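Local atomic coordinates of multicopper oxidase (Uncultured bacterium, PDB entry 4E9X), a protein that probably couples the one-electron oxidation of reducing substrates to the four-electron reduction of dioxygen to water at its copper sites. Residues S205-D209 with I240-N245; T178-K184 with I270-D276; K138-M142 with F296-L301. All coordinates share one frame. Where two conformers were deposited one is given. Residue numbers count along the deposited sequence, not the author numbering.

Contact 1: residues S205-D209 with I240-N245; sequences SHGHD and IIEADN. With CU (copper (II) ion), chain F.
Residues 205-209 leave a strand through a type II beta turn from Ser205 to His208, while 240-245 ends a strand and runs into an inverse gamma turn centred on Ala243. The CA atoms lie 6.7 Å apart at Asp209-Ile241 and 7.0 Å at Gly207-Asn245, wider than in paired strands, and water 1 bridges Asp209 O (2.8 Å) and Glu242 N (2.9 Å). Gly207 has phi 80°, which suits glycine at the third turn position. The turn is braced by Ser205 OG (chi1 p), donating to His208 O at 3.0 Å, and by His208 ND1, donating a hydrogen bond to His206 O at 2.8 Å. His206, the second histidine of a His-X-His motif with His204, ligates copper through NE2 at 1.9 Å and lines the pocket of the bound oxygen molecule, as expected for a cupredoxin-type domain; His252 and, across the subunit interface, His106 of the second subunit bind the same ion. The His208 ring packs CD2 against Ile241 CG2 (3.6 Å), whose branched apolar chain fills the buried space, and its NE2 is hydrogen-bonded to Tyr275 OH. Asn245 (chi1 t) extends ND2 to donate to Gly207 O at 2.9 Å and also to His65 O of the second subunit.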
loop_
_atom_site.group_PDB
_atom_site.type_symbol
_atom_site.label_atom_id
_atom_site.label_comp_id
_atom_site.label_asym_id
_atom_site.label_seq_id
_atom_site.Cartn_x
_atom_site.Cartn_y
_atom_site.Cartn_z
ATOM N N SER A 205 -15.136 0.247 6.961
ATOM C CA SER A 205 -16.345 0.508 7.758
ATOM C C SER A 205 -17.500 -0.355 7.251
ATOM O O SER A 205 -17.980 -0.164 6.129
ATOM C CB SER A 205 -16.748 1.961 7.677
ATOM O OG SER A 205 -16.826 2.422 6.328
ATOM N N HIS A 206 -18.031 -1.265 8.065
ATOM C CA HIS A 206 -19.273 -1.936 7.677
ATOM C C HIS A 206 -20.428 -0.907 7.733
ATOM O O HIS A 206 -20.387 0.065 8.497
ATOM C CB HIS A 206 -19.593 -3.095 8.621
ATOM C CG HIS A 206 -18.667 -4.280 8.520
ATOM N ND1 HIS A 206 -19.187 -5.565 8.661
ATOM C CD2 HIS A 206 -17.372 -4.444 8.287
ATOM C CE1 HIS A 206 -18.160 -6.465 8.557
ATOM N NE2 HIS A 206 -17.043 -5.773 8.304
ATOM N N GLY A 207 -21.432 -1.193 6.915
ATOM C CA GLY A 207 -22.696 -0.446 7.007
ATOM C C GLY A 207 -22.706 0.902 6.360
ATOM O O GLY A 207 -23.767 1.577 6.341
ATOM N N HIS A 208 -21.541 1.408 5.902
ATOM C CA HIS A 208 -21.384 2.808 5.494
ATOM C C HIS A 208 -20.251 2.908 4.496
ATOM O O HIS A 208 -19.269 2.200 4.547
ATOM C CB HIS A 208 -20.925 3.678 6.697
ATOM C CG HIS A 208 -21.829 3.602 7.909
ATOM N ND1 HIS A 208 -21.802 2.504 8.753
ATOM C CD2 HIS A 208 -22.800 4.447 8.386
ATOM C CE1 HIS A 208 -22.734 2.689 9.687
ATOM N NE2 HIS A 208 -23.325 3.855 9.492
ATOM N N ASP A 209 -20.391 3.865 3.567
ATOM C CA ASP A 209 -19.227 4.352 2.829
ATOM C C ASP A 209 -18.628 5.556 3.555
ATOM O O ASP A 209 -19.296 6.264 4.289
ATOM C CB ASP A 209 -19.679 4.740 1.412
ATOM C CG ASP A 209 -20.030 3.497 0.626
ATOM O OD1 ASP A 209 -19.197 2.546 0.623
ATOM O OD2 ASP A 209 -21.104 3.467 0.028
ATOM N N ILE A 240 -15.479 11.399 6.035
ATOM C CA ILE A 240 -16.788 11.672 6.643
ATOM C C ILE A 240 -17.652 10.432 6.481
ATOM O O ILE A 240 -17.766 9.875 5.377
ATOM C CB ILE A 240 -17.474 12.875 5.928
ATOM C CG1 ILE A 240 -16.660 14.176 6.081
ATOM C CG2 ILE A 240 -18.893 13.040 6.435
ATOM C CD1 ILE A 240 -16.647 14.665 7.526
ATOM N N ILE A 241 -18.289 10.037 7.583
ATOM C CA ILE A 241 -19.364 9.047 7.543
ATOM C C ILE A 241 -20.653 9.747 7.947
ATOM O O ILE A 241 -20.706 10.388 9.000
ATOM C CB ILE A 241 -19.094 7.844 8.465
ATOM C CG1 ILE A 241 -17.951 6.997 7.876
ATOM C CG2 ILE A 241 -20.382 7.035 8.662
ATOM C CD1 ILE A 241 -17.537 5.816 8.732
ATOM N N GLU A 242 -21.689 9.621 7.121
ATOM C CA GLU A 242 -23.051 10.011 7.495
ATOM C C GLU A 242 -23.648 8.889 8.309
ATOM O O GLU A 242 -23.839 7.793 7.751
ATOM C CB GLU A 242 -23.926 10.306 6.244
ATOM C CG GLU A 242 -23.319 11.315 5.267
ATOM C CD GLU A 242 -23.508 12.763 5.693
ATOM O OE1 GLU A 242 -24.378 13.069 6.544
ATOM O OE2 GLU A 242 -22.783 13.604 5.135
ATOM N N ALA A 243 -23.939 9.128 9.586
ATOM C CA ALA A 243 -24.514 8.040 10.410
ATOM C C ALA A 243 -26.002 7.947 10.251
ATOM O O ALA A 243 -26.781 8.375 11.083
ATOM C CB ALA A 243 -24.140 8.289 11.887
ATOM N N ASP A 244 -26.399 7.373 9.132
ATOM C CA ASP A 244 -27.829 7.395 8.817
ATOM C C ASP A 244 -28.340 5.967 8.679
ATOM O O ASP A 244 -29.401 5.714 8.090
ATOM C CB ASP A 244 -28.059 8.197 7.567
ATOM C CG ASP A 244 -27.334 7.664 6.339
ATOM O OD1 ASP A 244 -26.702 6.580 6.352
ATOM O OD2 ASP A 244 -27.450 8.405 5.317
ATOM N N ASN A 245 -27.647 4.996 9.264
ATOM C CA ASN A 245 -28.003 3.586 9.077
ATOM C C ASN A 245 -27.871 2.829 10.375
ATOM O O ASN A 245 -26.874 2.151 10.642
ATOM C CB ASN A 245 -27.045 2.983 8.054
ATOM C CG ASN A 245 -27.405 1.522 7.790
ATOM O OD1 ASN A 245 -28.521 1.037 8.123
ATOM N ND2 ASN A 245 -26.463 0.800 7.167
HETATM CU CU CU F . -15.434 -6.847 8.356
HETATM O O HOH W 1 -21.367 8.097 4.659
#

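Contact 2: residues T178-K184 with I270-D276; sequences TQPLRVK and ITVIEYD
Arg182 and Glu274 stand side by side on one face of a parallel strand pair, both with chi1 m and chi2 t; these extended chains bring Arg182 NE to Glu274 OE1 at 2.9 Å in a salt bridge. Water 2 links Arg182 NH2 (2.9 Å) to Glu274 OE2 (2.7 Å), an oxygen also hydrogen-bonded to Tyr284 OH, and Tyr291 makes a cation-pi contact with Arg182. The strands, 181-183 and 270-275, run 4.7 Å apart at 18°, with Leu181 opposite Ile273, Arg182 opposite Glu274 and Val183 opposite Tyr275. Their ladder is Leu181 N to Val272 O (2.9 Å), Glu274 N to Leu181 O (3.0 Å), Val183 N to Glu274 O (3.0 Å) and Asp276 N to Val183 O (2.8 Å). Strand 181-183 is the edge strand of one sheet of the second cupredoxin-like sandwich, and the other face, with Leu181, Val183, Ile273 and Tyr275, turns to the interior, where Leu181 meets Val140 and Val183 meets Ala243. Val183, chi1 m, sets CG2 3.6 Å from the Tyr275 ring centroid as a CH-pi contact, and 3.8 Å from Ile273 CG2; beta-branched residues suit such a strand. Before the ladder begins, hydroxyls replace backbone donors: Thr178 OG1 (chi1 p) gives to Ile270 O at 2.8 Å, and Thr271 OG1 (chi1 t) to Gln179 O at 2.7 Å, beside Pro180, which has no amide hydrogen to offer.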
loop_
_atom_site.group_PDB
_atom_site.type_symbol
_atom_site.label_atom_id
_atom_site.label_comp_id
_atom_site.label_asym_id
_atom_site.label_seq_id
_atom_site.Cartn_x
_atom_site.Cartn_y
_atom_site.Cartn_z
ATOM N N THR A 178 -10.068 -2.324 22.796
ATOM C CA THR A 178 -10.507 -1.091 22.142
ATOM C C THR A 178 -11.884 -0.716 22.689
ATOM O O THR A 178 -12.448 -1.385 23.546
ATOM C CB THR A 178 -10.531 -1.310 20.618
ATOM O OG1 THR A 178 -11.292 -2.503 20.439
ATOM C CG2 THR A 178 -9.161 -1.544 20.031
ATOM N N GLN A 179 -12.432 0.385 22.187
ATOM C CA GLN A 179 -13.749 0.883 22.639
ATOM C C GLN A 179 -14.617 1.123 21.405
ATOM O O GLN A 179 -14.091 1.442 20.321
ATOM C CB GLN A 179 -13.572 2.226 23.370
ATOM C CG GLN A 179 -12.828 2.044 24.689
ATOM C CD GLN A 179 -13.763 1.648 25.807
ATOM O OE1 GLN A 179 -14.973 1.777 25.664
ATOM N NE2 GLN A 179 -13.172 1.159 26.885
ATOM N N PRO A 180 -15.909 1.046 21.577
ATOM C CA PRO A 180 -16.824 1.337 20.477
ATOM C C PRO A 180 -16.847 2.806 20.137
ATOM O O PRO A 180 -16.544 3.695 20.946
ATOM C CB PRO A 180 -18.218 0.920 21.055
ATOM C CG PRO A 180 -18.055 1.030 22.565
ATOM C CD PRO A 180 -16.607 0.640 22.820
ATOM N N LEU A 181 -17.253 3.065 18.897
ATOM C CA LEU A 181 -17.494 4.417 18.360
ATOM C C LEU A 181 -19.009 4.590 18.419
ATOM O O LEU A 181 -19.759 4.034 17.584
ATOM C CB LEU A 181 -16.897 4.512 16.956
ATOM C CG LEU A 181 -16.627 5.867 16.325
ATOM C CD1 LEU A 181 -15.829 5.737 15.027
ATOM C CD2 LEU A 181 -17.923 6.618 16.068
ATOM N N ARG A 182 -19.499 5.314 19.445
ATOM C CA ARG A 182 -20.935 5.429 19.689
ATOM C C ARG A 182 -21.496 6.645 18.982
ATOM O O ARG A 182 -20.978 7.766 19.140
ATOM C CB ARG A 182 -21.254 5.477 21.207
ATOM C CG ARG A 182 -20.913 4.121 21.830
ATOM C CD ARG A 182 -21.463 4.032 23.252
ATOM N NE ARG A 182 -21.235 2.730 23.817
ATOM C CZ ARG A 182 -21.384 2.432 25.091
ATOM N NH1 ARG A 182 -21.726 3.346 25.969
ATOM N NH2 ARG A 182 -21.147 1.184 25.524
ATOM N N VAL A 183 -22.531 6.411 18.195
ATOM C CA VAL A 183 -23.186 7.469 17.399
ATOM C C VAL A 183 -24.668 7.383 17.614
ATOM O O VAL A 183 -25.187 6.421 18.170
ATOM C CB VAL A 183 -22.874 7.334 15.893
ATOM C CG1 VAL A 183 -21.330 7.397 15.708
ATOM C CG2 VAL A 183 -23.469 6.053 15.317
ATOM N N LYS A 184 -25.381 8.393 17.121
ATOM C CA LYS A 184 -26.835 8.294 16.986
ATOM C C LYS A 184 -27.191 8.724 15.564
ATOM O O LYS A 184 -26.449 9.422 14.876
ATOM C CB LYS A 184 -27.606 9.104 18.027
ATOM C CG LYS A 184 -27.461 10.599 17.803
ATOM C CD LYS A 184 -28.318 11.309 18.861
ATOM C CE LYS A 184 -28.424 12.785 18.572
ATOM N NZ LYS A 184 -29.411 13.426 19.526
ATOM N N ILE A 270 -9.872 -3.163 15.799
ATOM C CA ILE A 270 -11.297 -3.375 15.573
ATOM C C ILE A 270 -12.100 -2.474 16.520
ATOM O O ILE A 270 -11.812 -2.507 17.726
ATOM C CB ILE A 270 -11.696 -4.837 15.850
ATOM C CG1 ILE A 270 -10.905 -5.841 15.033
ATOM C CG2 ILE A 270 -13.221 -4.998 15.688
ATOM C CD1 ILE A 270 -11.131 -7.296 15.420
ATOM N N THR A 271 -13.087 -1.756 16.008
ATOM C CA THR A 271 -14.085 -1.121 16.834
ATOM C C THR A 271 -15.453 -1.483 16.260
ATOM O O THR A 271 -15.532 -2.260 15.280
ATOM C CB THR A 271 -13.845 0.396 16.940
ATOM O OG1 THR A 271 -14.860 0.949 17.827
ATOM C CG2 THR A 271 -13.936 1.096 15.603
ATOM N N VAL A 272 -16.508 -0.975 16.888
ATOM C CA VAL A 272 -17.880 -1.161 16.375
ATOM C C VAL A 272 -18.523 0.211 16.379
ATOM O O VAL A 272 -18.448 0.942 17.409
ATOM C CB VAL A 272 -18.672 -2.105 17.286
ATOM C CG1 VAL A 272 -20.098 -2.298 16.802
ATOM C CG2 VAL A 272 -17.966 -3.435 17.404
ATOM N N ILE A 273 -19.124 0.587 15.254
ATOM C CA ILE A 273 -20.009 1.762 15.204
ATOM C C ILE A 273 -21.299 1.294 15.834
ATOM O O ILE A 273 -22.049 0.512 15.207
ATOM C CB ILE A 273 -20.204 2.248 13.775
ATOM C CG1 ILE A 273 -18.807 2.575 13.142
ATOM C CG2 ILE A 273 -21.136 3.427 13.781
ATOM C CD1 ILE A 273 -18.886 2.681 11.633
ATOM N N GLU A 274 -21.557 1.746 17.061
ATOM C CA GLU A 274 -22.743 1.352 17.829
ATOM C C GLU A 274 -23.723 2.497 17.774
ATOM O O GLU A 274 -23.437 3.591 18.295
ATOM C CB GLU A 274 -22.365 1.151 19.288
ATOM C CG GLU A 274 -21.542 -0.132 19.583
ATOM C CD GLU A 274 -21.270 -0.253 21.060
ATOM O OE1 GLU A 274 -21.555 0.687 21.850
ATOM O OE2 GLU A 274 -20.712 -1.291 21.446
ATOM N N TYR A 275 -24.893 2.269 17.179
ATOM C CA TYR A 275 -25.902 3.334 17.217
ATOM C C TYR A 275 -26.740 3.248 18.501
ATOM O O TYR A 275 -27.167 2.147 18.931
ATOM C CB TYR A 275 -26.857 3.273 16.040
ATOM C CG TYR A 275 -26.344 3.761 14.682
ATOM C CD1 TYR A 275 -25.345 3.061 13.971
ATOM C CD2 TYR A 275 -26.907 4.878 14.116
ATOM C CE1 TYR A 275 -24.930 3.548 12.731
ATOM C CE2 TYR A 275 -26.546 5.345 12.883
ATOM C CZ TYR A 275 -25.537 4.679 12.187
ATOM O OH TYR A 275 -25.203 5.132 10.945
ATOM N N ASP A 276 -26.952 4.410 19.074
ATOM C CA ASP A 276 -27.636 4.482 20.390
ATOM C C ASP A 276 -28.984 3.785 20.382
ATOM O O ASP A 276 -29.377 3.242 21.408
ATOM C CB ASP A 276 -27.856 5.948 20.702
ATOM C CG ASP A 276 -26.611 6.721 21.210
ATOM O OD1 ASP A 276 -25.623 6.053 21.607
ATOM O OD2 ASP A 276 -26.638 7.959 21.246
HETATM O O HOH W 2 -21.054 -1.362 24.122
#

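Contact 3: residues K138-M142 with F296-L301; sequences KDVIM and FYSESL
Two apolar clusters make up the centre of this contact, one from each side of strand residues 138-142. On one side Phe296 (chi1 m) lies along the strand: its CB is 3.6 Å from Val140 CG1, and its CD1 is 3.8 Å from CG of Met142. The sulfur adds an oblique Met-aromatic contact, Met142 SD being 5.3 Å from the Phe296 ring centroid; the flexible thioether fits itself to the ring, and Leu181 adjoins both residues. On the other side Ile141 (chi1 m, chi2 t) extends CD1 to 3.9 Å from Leu301 CD1 and 4.1 Å from Tyr297 CB. Outward from these clusters comes the backbone. Residues 296-298 run opposite to the strand, with CA-CA distances of 4.9 Å for Ile141-Phe296 and 5.3 Å for Asp139-Ser298, and Ile141 N donates to Phe296 O at 2.9 Å. Tyr297 then takes a left-handed conformation (phi 65°, psi 15°), after which 298-301 are helical in phi and psi, and Leu301 N donates a hydrogen bond to Tyr297 O at 2.9 Å. Where apolar gives way to polar, Leu301 CD1 packs 3.7 Å from Asp139 CG. At the polar edge the small Ser298 (chi1 m) gives OG to Asp139 O at 2.6 Å; water 3 joins Asp139 N and Ser298 O, 2.9 Å from each, and the Asp139 carboxylate pairs with Arg192. Since Ile141, Tyr297 and Leu301 also touch Leu36 of strand 36-40, the segment 296-301 is a connecting stretch wedged between the two cupredoxin-like domains of this multicopper oxidase.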
loop_
_atom_site.group_PDB
_atom_site.type_symbol
_atom_site.label_atom_id
_atom_site.label_comp_id
_atom_site.label_asym_id
_atom_site.label_seq_id
_atom_site.Cartn_x
_atom_site.Cartn_y
_atom_site.Cartn_z
ATOM N N LYS A 138 -19.188 14.878 15.302
ATOM C CA LYS A 138 -18.276 14.062 16.109
ATOM C C LYS A 138 -16.969 13.909 15.335
ATOM O O LYS A 138 -17.038 13.597 14.143
ATOM C CB LYS A 138 -18.883 12.688 16.341
ATOM C CG LYS A 138 -18.097 11.860 17.379
ATOM C CD LYS A 138 -18.624 10.432 17.397
ATOM C CE LYS A 138 -20.123 10.337 17.736
ATOM N NZ LYS A 138 -20.364 11.030 19.036
ATOM N N ASP A 139 -15.859 14.149 15.998
ATOM C CA ASP A 139 -14.511 14.090 15.413
ATOM C C ASP A 139 -13.779 12.982 16.102
ATOM O O ASP A 139 -13.870 12.884 17.337
ATOM C CB ASP A 139 -13.888 15.495 15.574
ATOM C CG ASP A 139 -12.671 15.769 14.737
ATOM O OD1 ASP A 139 -12.149 14.894 14.031
ATOM O OD2 ASP A 139 -12.226 16.948 14.801
ATOM N N VAL A 140 -13.117 12.123 15.343
ATOM C CA VAL A 140 -12.581 10.846 15.795
ATOM C C VAL A 140 -11.154 10.681 15.294
ATOM O O VAL A 140 -10.910 10.772 14.106
ATOM C CB VAL A 140 -13.464 9.721 15.194
ATOM C CG1 VAL A 140 -12.956 8.306 15.468
ATOM C CG2 VAL A 140 -14.921 9.877 15.705
ATOM N N ILE A 141 -10.249 10.387 16.219
ATOM C CA ILE A 141 -8.836 10.114 15.878
ATOM C C ILE A 141 -8.576 8.649 16.006
ATOM O O ILE A 141 -8.838 8.066 17.069
ATOM C CB ILE A 141 -7.925 10.948 16.799
ATOM C CG1 ILE A 141 -7.903 12.426 16.311
ATOM C CG2 ILE A 141 -6.498 10.381 16.900
ATOM C CD1 ILE A 141 -7.279 13.410 17.279
ATOM N N MET A 142 -8.017 8.042 14.963
ATOM C CA MET A 142 -7.624 6.625 14.940
ATOM C C MET A 142 -6.169 6.484 14.510
ATOM O O MET A 142 -5.839 6.627 13.317
ATOM C CB MET A 142 -8.495 5.800 13.973
ATOM C CG MET A 142 -9.956 5.728 14.485
ATOM S SD MET A 142 -10.827 4.473 13.552
ATOM C CE MET A 142 -12.532 4.703 14.052
ATOM N N PHE A 296 -11.298 7.876 21.252
ATOM C CA PHE A 296 -10.870 8.437 19.971
ATOM C C PHE A 296 -10.692 9.941 20.054
ATOM O O PHE A 296 -10.707 10.636 19.036
ATOM C CB PHE A 296 -11.899 8.107 18.855
ATOM C CG PHE A 296 -12.188 6.630 18.694
ATOM C CD1 PHE A 296 -11.275 5.813 18.025
ATOM C CD2 PHE A 296 -13.349 6.044 19.210
ATOM C CE1 PHE A 296 -11.529 4.462 17.832
ATOM C CE2 PHE A 296 -13.607 4.672 19.002
ATOM C CZ PHE A 296 -12.690 3.876 18.336
ATOM N N TYR A 297 -10.470 10.445 21.295
ATOM C CA TYR A 297 -10.248 11.883 21.534
ATOM C C TYR A 297 -11.464 12.723 21.193
ATOM O O TYR A 297 -11.403 13.952 21.119
ATOM C CB TYR A 297 -8.982 12.416 20.862
ATOM C CG TYR A 297 -7.722 12.344 21.675
ATOM C CD1 TYR A 297 -7.656 12.765 22.992
ATOM C CD2 TYR A 297 -6.542 11.897 21.073
ATOM C CE1 TYR A 297 -6.458 12.705 23.740
ATOM C CE2 TYR A 297 -5.348 11.826 21.787
ATOM C CZ TYR A 297 -5.310 12.235 23.109
ATOM O OH TYR A 297 -4.156 12.180 23.862
ATOM N N SER A 298 -12.670 12.118 21.031
ATOM C CA SER A 298 -13.806 12.927 20.533
ATOM C C SER A 298 -14.300 13.925 21.548
ATOM O O SER A 298 -14.812 14.939 21.170
ATOM C CB SER A 298 -14.972 11.990 20.176
ATOM O OG SER A 298 -14.619 11.115 19.121
ATOM N N GLU A 299 -14.134 13.619 22.843
ATOM C CA GLU A 299 -14.553 14.638 23.838
ATOM C C GLU A 299 -13.493 15.729 23.913
ATOM O O GLU A 299 -13.812 16.929 23.878
ATOM C CB GLU A 299 -14.799 13.985 25.202
ATOM C CG GLU A 299 -15.996 13.020 25.125
ATOM C CD GLU A 299 -17.274 13.696 24.623
ATOM O OE1 GLU A 299 -17.656 14.864 24.912
ATOM O OE2 GLU A 299 -18.001 13.060 23.838
ATOM N N SER A 300 -12.212 15.366 23.967
ATOM C CA SER A 300 -11.168 16.408 24.002
ATOM C C SER A 300 -11.253 17.330 22.790
ATOM O O SER A 300 -10.964 18.523 22.979
ATOM C CB SER A 300 -9.768 15.771 23.991
ATOM O OG SER A 300 -9.593 14.917 25.110
ATOM N N LEU A 301 -11.596 16.784 21.620
ATOM C CA LEU A 301 -11.658 17.605 20.417
ATOM C C LEU A 301 -12.728 18.675 20.512
ATOM O O LEU A 301 -12.634 19.632 19.724
ATOM C CB LEU A 301 -11.892 16.711 19.188
ATOM C CG LEU A 301 -10.610 16.017 18.757
ATOM C CD1 LEU A 301 -10.888 14.825 17.861
ATOM C CD2 LEU A 301 -9.697 16.976 17.959
HETATM O O HOH W 3 -16.107 15.351 18.662
#

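How the contacts relate
The contacts are nested along the chain: contact 1 within the loop closed by contact 2, and contact 2 within that of contact 3. Contacts 1 and 2, centres 12 Å apart, meet at Tyr275, whose OH lies 2.7 Å from His208 NE2 and 3.0 Å from Asn245 N, probable hydrogen bonds that tie strand 270-275 to both segments of contact 1. Contacts 2 and 3, also 12 Å apart, pack directly: Leu181 CD1 is 3.6 Å from Met142 CE. Contacts 1 and 3, centres 17 Å apart, do not touch, but both reach the same sheet. Contact 1 holds a copper ligand; the Ile270 side chain of contact 2 is about 8 Å, and the Met142 side chain of contact 3 about 13 Å, from a copper ion.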